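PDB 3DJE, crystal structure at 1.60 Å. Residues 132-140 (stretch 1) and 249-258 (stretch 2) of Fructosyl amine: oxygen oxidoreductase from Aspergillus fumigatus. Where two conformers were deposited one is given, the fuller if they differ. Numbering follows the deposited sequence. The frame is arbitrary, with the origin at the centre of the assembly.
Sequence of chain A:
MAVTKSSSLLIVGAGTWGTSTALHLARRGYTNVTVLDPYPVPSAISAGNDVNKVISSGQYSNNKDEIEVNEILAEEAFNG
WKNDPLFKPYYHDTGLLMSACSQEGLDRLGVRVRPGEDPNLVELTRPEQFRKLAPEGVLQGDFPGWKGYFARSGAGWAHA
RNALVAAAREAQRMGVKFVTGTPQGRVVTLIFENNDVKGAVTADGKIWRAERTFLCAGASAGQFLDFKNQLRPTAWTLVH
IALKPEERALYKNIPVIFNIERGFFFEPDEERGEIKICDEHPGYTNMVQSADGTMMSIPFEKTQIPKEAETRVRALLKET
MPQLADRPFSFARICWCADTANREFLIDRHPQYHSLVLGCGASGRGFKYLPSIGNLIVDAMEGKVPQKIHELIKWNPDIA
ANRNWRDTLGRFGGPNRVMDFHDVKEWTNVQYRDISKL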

# COMPACT_ATOMS: atom_id res chain seq x y z
N LYS A 132 -4.61 24.49 15.33
CA LYS A 132 -4.50 24.06 16.72
C LYS A 132 -4.23 22.56 16.87
O LYS A 132 -4.10 22.05 17.99
CB LYS A 132 -5.76 24.45 17.50
CG LYS A 132 -5.81 25.93 17.91
CD LYS A 132 -7.24 26.38 18.22
CE LYS A 132 -7.33 27.90 18.51
NZ LYS A 132 -7.22 28.22 19.97
N LEU A 133 -4.17 21.85 15.74
CA LEU A 133 -3.84 20.41 15.79
C LEU A 133 -2.36 20.14 16.11
O LEU A 133 -1.96 19.00 16.35
CB LEU A 133 -4.24 19.71 14.48
CG LEU A 133 -5.73 19.64 14.17
CD1 LEU A 133 -5.96 19.05 12.78
CD2 LEU A 133 -6.50 18.87 15.24
N ALA A 134 -1.56 21.20 16.06
CA ALA A 134 -0.13 21.12 16.31
C ALA A 134 0.31 22.36 17.08
O ALA A 134 -0.42 23.36 17.10
CB ALA A 134 0.63 21.03 14.99
N PRO A 135 1.49 22.30 17.72
CA PRO A 135 2.03 23.49 18.37
C PRO A 135 2.13 24.69 17.44
O PRO A 135 2.26 24.54 16.22
CB PRO A 135 3.43 23.05 18.81
CG PRO A 135 3.32 21.61 19.03
CD PRO A 135 2.37 21.13 17.94
N GLU A 136 2.10 25.88 18.03
CA GLU A 136 2.23 27.11 17.27
C GLU A 136 3.54 27.10 16.49
O GLU A 136 4.60 26.79 17.05
CB GLU A 136 2.18 28.31 18.21
CG GLU A 136 1.46 29.51 17.63
CD GLU A 136 1.16 30.56 18.69
OE1 GLU A 136 0.90 30.18 19.86
OE2 GLU A 136 1.19 31.76 18.34
N GLY A 137 3.45 27.39 15.20
CA GLY A 137 4.62 27.41 14.33
C GLY A 137 4.72 26.23 13.38
O GLY A 137 5.52 26.24 12.44
N VAL A 138 3.91 25.20 13.64
CA VAL A 138 3.91 24.02 12.77
C VAL A 138 2.89 24.17 11.63
O VAL A 138 3.26 24.22 10.47
CB VAL A 138 3.65 22.70 13.54
CG1 VAL A 138 3.53 21.53 12.56
CG2 VAL A 138 4.75 22.42 14.56
N LEU A 139 1.61 24.25 11.98
CA LEU A 139 0.57 24.36 10.97
C LEU A 139 0.20 25.82 10.77
O LEU A 139 -0.82 26.29 11.27
CB LEU A 139 -0.63 23.50 11.33
CG LEU A 139 -0.35 21.99 11.43
CD1 LEU A 139 -1.59 21.27 11.97
CD2 LEU A 139 0.09 21.38 10.08
N GLN A 140 1.03 26.51 9.99
CA GLN A 140 0.94 27.96 9.82
C GLN A 140 -0.04 28.39 8.72
O GLN A 140 -0.36 29.58 8.60
CB GLN A 140 2.31 28.53 9.48
CG GLN A 140 3.34 28.39 10.60
CD GLN A 140 4.60 29.16 10.32
OE1 GLN A 140 4.57 30.21 9.65
NE2 GLN A 140 5.73 28.65 10.81
N ALA A 249 12.05 19.08 17.15
CA ALA A 249 11.25 18.89 18.37
C ALA A 249 9.82 19.42 18.25
O ALA A 249 8.87 18.80 18.72
CB ALA A 249 11.95 19.52 19.57
N LEU A 250 9.70 20.58 17.61
CA LEU A 250 8.42 21.25 17.43
C LEU A 250 7.38 20.39 16.68
O LEU A 250 6.18 20.44 16.96
CB LEU A 250 8.65 22.57 16.69
CG LEU A 250 7.53 23.61 16.73
CD1 LEU A 250 7.30 24.13 18.14
CD2 LEU A 250 7.84 24.76 15.77
N TYR A 251 7.87 19.59 15.74
CA TYR A 251 7.00 18.84 14.83
C TYR A 251 6.70 17.44 15.35
O TYR A 251 5.91 16.71 14.74
CB TYR A 251 7.65 18.75 13.45
CG TYR A 251 7.75 20.06 12.69
CD1 TYR A 251 6.85 20.35 11.67
CD2 TYR A 251 8.76 20.98 12.96
CE1 TYR A 251 6.94 21.54 10.95
CE2 TYR A 251 8.85 22.18 12.26
CZ TYR A 251 7.93 22.45 11.25
OH TYR A 251 8.02 23.63 10.54
N LYS A 252 7.32 17.07 16.47
CA LYS A 252 7.16 15.72 17.03
C LYS A 252 5.73 15.43 17.52
O LYS A 252 5.08 16.30 18.12
CB LYS A 252 8.16 15.47 18.17
CG LYS A 252 8.22 14.01 18.66
CD LYS A 252 9.27 13.80 19.76
CE LYS A 252 9.25 12.38 20.31
NZ LYS A 252 9.82 11.39 19.35
N ASN A 253 5.25 14.23 17.23
CA ASN A 253 3.97 13.71 17.75
C ASN A 253 2.70 14.32 17.15
O ASN A 253 1.60 14.02 17.62
CB ASN A 253 3.92 13.79 19.30
CG ASN A 253 5.08 13.07 19.97
OD1 ASN A 253 5.34 11.90 19.70
ND2 ASN A 253 5.77 13.77 20.86
N ILE A 254 2.84 15.15 16.12
CA ILE A 254 1.67 15.74 15.47
C ILE A 254 0.82 14.63 14.85
O ILE A 254 1.35 13.58 14.46
CB ILE A 254 2.02 16.82 14.41
CG1 ILE A 254 2.89 16.25 13.29
CG2 ILE A 254 2.65 18.07 15.07
CD1 ILE A 254 3.02 17.16 12.06
N PRO A 255 -0.50 14.85 14.75
CA PRO A 255 -1.33 13.83 14.11
C PRO A 255 -1.06 13.77 12.61
O PRO A 255 -0.48 14.70 12.05
CB PRO A 255 -2.76 14.31 14.37
CG PRO A 255 -2.63 15.79 14.56
CD PRO A 255 -1.30 15.99 15.24
N VAL A 256 -1.46 12.67 11.98
CA VAL A 256 -1.43 12.60 10.51
C VAL A 256 -2.44 13.61 9.99
O VAL A 256 -3.58 13.64 10.45
CB VAL A 256 -1.81 11.20 10.03
CG1 VAL A 256 -1.80 11.14 8.50
CG2 VAL A 256 -0.85 10.16 10.63
N ILE A 257 -2.00 14.44 9.04
CA ILE A 257 -2.85 15.47 8.43
C ILE A 257 -3.17 15.01 7.00
O ILE A 257 -2.26 14.85 6.20
CB ILE A 257 -2.14 16.84 8.41
CG1 ILE A 257 -1.77 17.27 9.83
CG2 ILE A 257 -2.99 17.89 7.67
CD1 ILE A 257 -2.95 17.48 10.77
N PHE A 258 -4.45 14.79 6.70
CA PHE A 258 -4.84 14.14 5.45
C PHE A 258 -6.04 14.86 4.84
O PHE A 258 -7.06 15.03 5.50
CB PHE A 258 -5.18 12.68 5.78
CG PHE A 258 -5.10 11.71 4.61
CD1 PHE A 258 -4.29 10.58 4.71
CD2 PHE A 258 -5.87 11.87 3.46
CE1 PHE A 258 -4.22 9.63 3.67
CE2 PHE A 258 -5.80 10.93 2.40
CZ PHE A 258 -4.97 9.81 2.52

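Two chain segments can be held together with no hydrogen bond between them, provided each keeps its own backbone in order and offers the other a complementary apolar surface. The contact between residues 132-140 and 249-258 of this fructosyl amine oxidoreductase illustrates the principle. The segments lie more than a hundred residues apart in sequence, yet together they bury 479 Å², and no hydrogen bond crosses between them. The first has no regular helix or strand; the second passes from a weakly bonded helix through a type II turn, Tyr251 to Ile254, into a strand. Their CA atoms come nearest at Ala134 and Ile254, 5.7 Å apart.

Val138 has the largest covered area, and both its methyl groups lie against Tyr251. CG2 of Val138 lies 3.7 Å from Leu250 CG and sits over one face of the Tyr251 ring, where Val138 CG2 is 4.2 Å from the ring centroid and only 13° off the normal. This is a CH-pi contact, in which a weakly polarised methyl group meets the electron-rich face of the phenol. CG1 of Val138 also approaches the ring at Tyr251 CD1, 3.6 Å away, and reaches towards Ile254 CG2 at 4.4 Å. The tyrosine can lend its ring to this apolar contact while its hydroxyl is hydrogen-bonded elsewhere in the structure.

Leu250 covers almost as much. Its CA-to-CB bond points sideways, but the end of the side chain comes nearer and packs along the bend of the first stretch. Leu250 CD1 lies 4.1 Å from Pro135 CB, and Leu250 CD2 is 4.2 Å from Gly137 C. Glycine suits this bend for two reasons: a CB on Gly137 would fall 3.4 Å from Leu250 CD2, a tight approach, and at these backbone angles would also be jammed against the carbonyl oxygen of Glu136. The bend is braced from within, by Val138 N donating to Pro135 O at 3.1 Å and by Gln140 NE2 donating to Gly137 O at 2.9 Å in a nearly straight bond.

Leu133 extends the apolar surface towards the strand. Leu133 CD1 meets Ile257 CD1 at 3.9 Å, and Leu139 CD1 approaches that same Ile257 CD1 at 4.2 Å, so one isoleucine methyl serves two leucines. Leu133 CB also lies 4.2 Å from Pro255 CG. Between this group and the valine, Ala134 CB rests 3.6 Å from Ile254 CG2, where the CA atoms of the two stretches are nearest. Shape and apolar character, rather than directional bonding, thus join the segments.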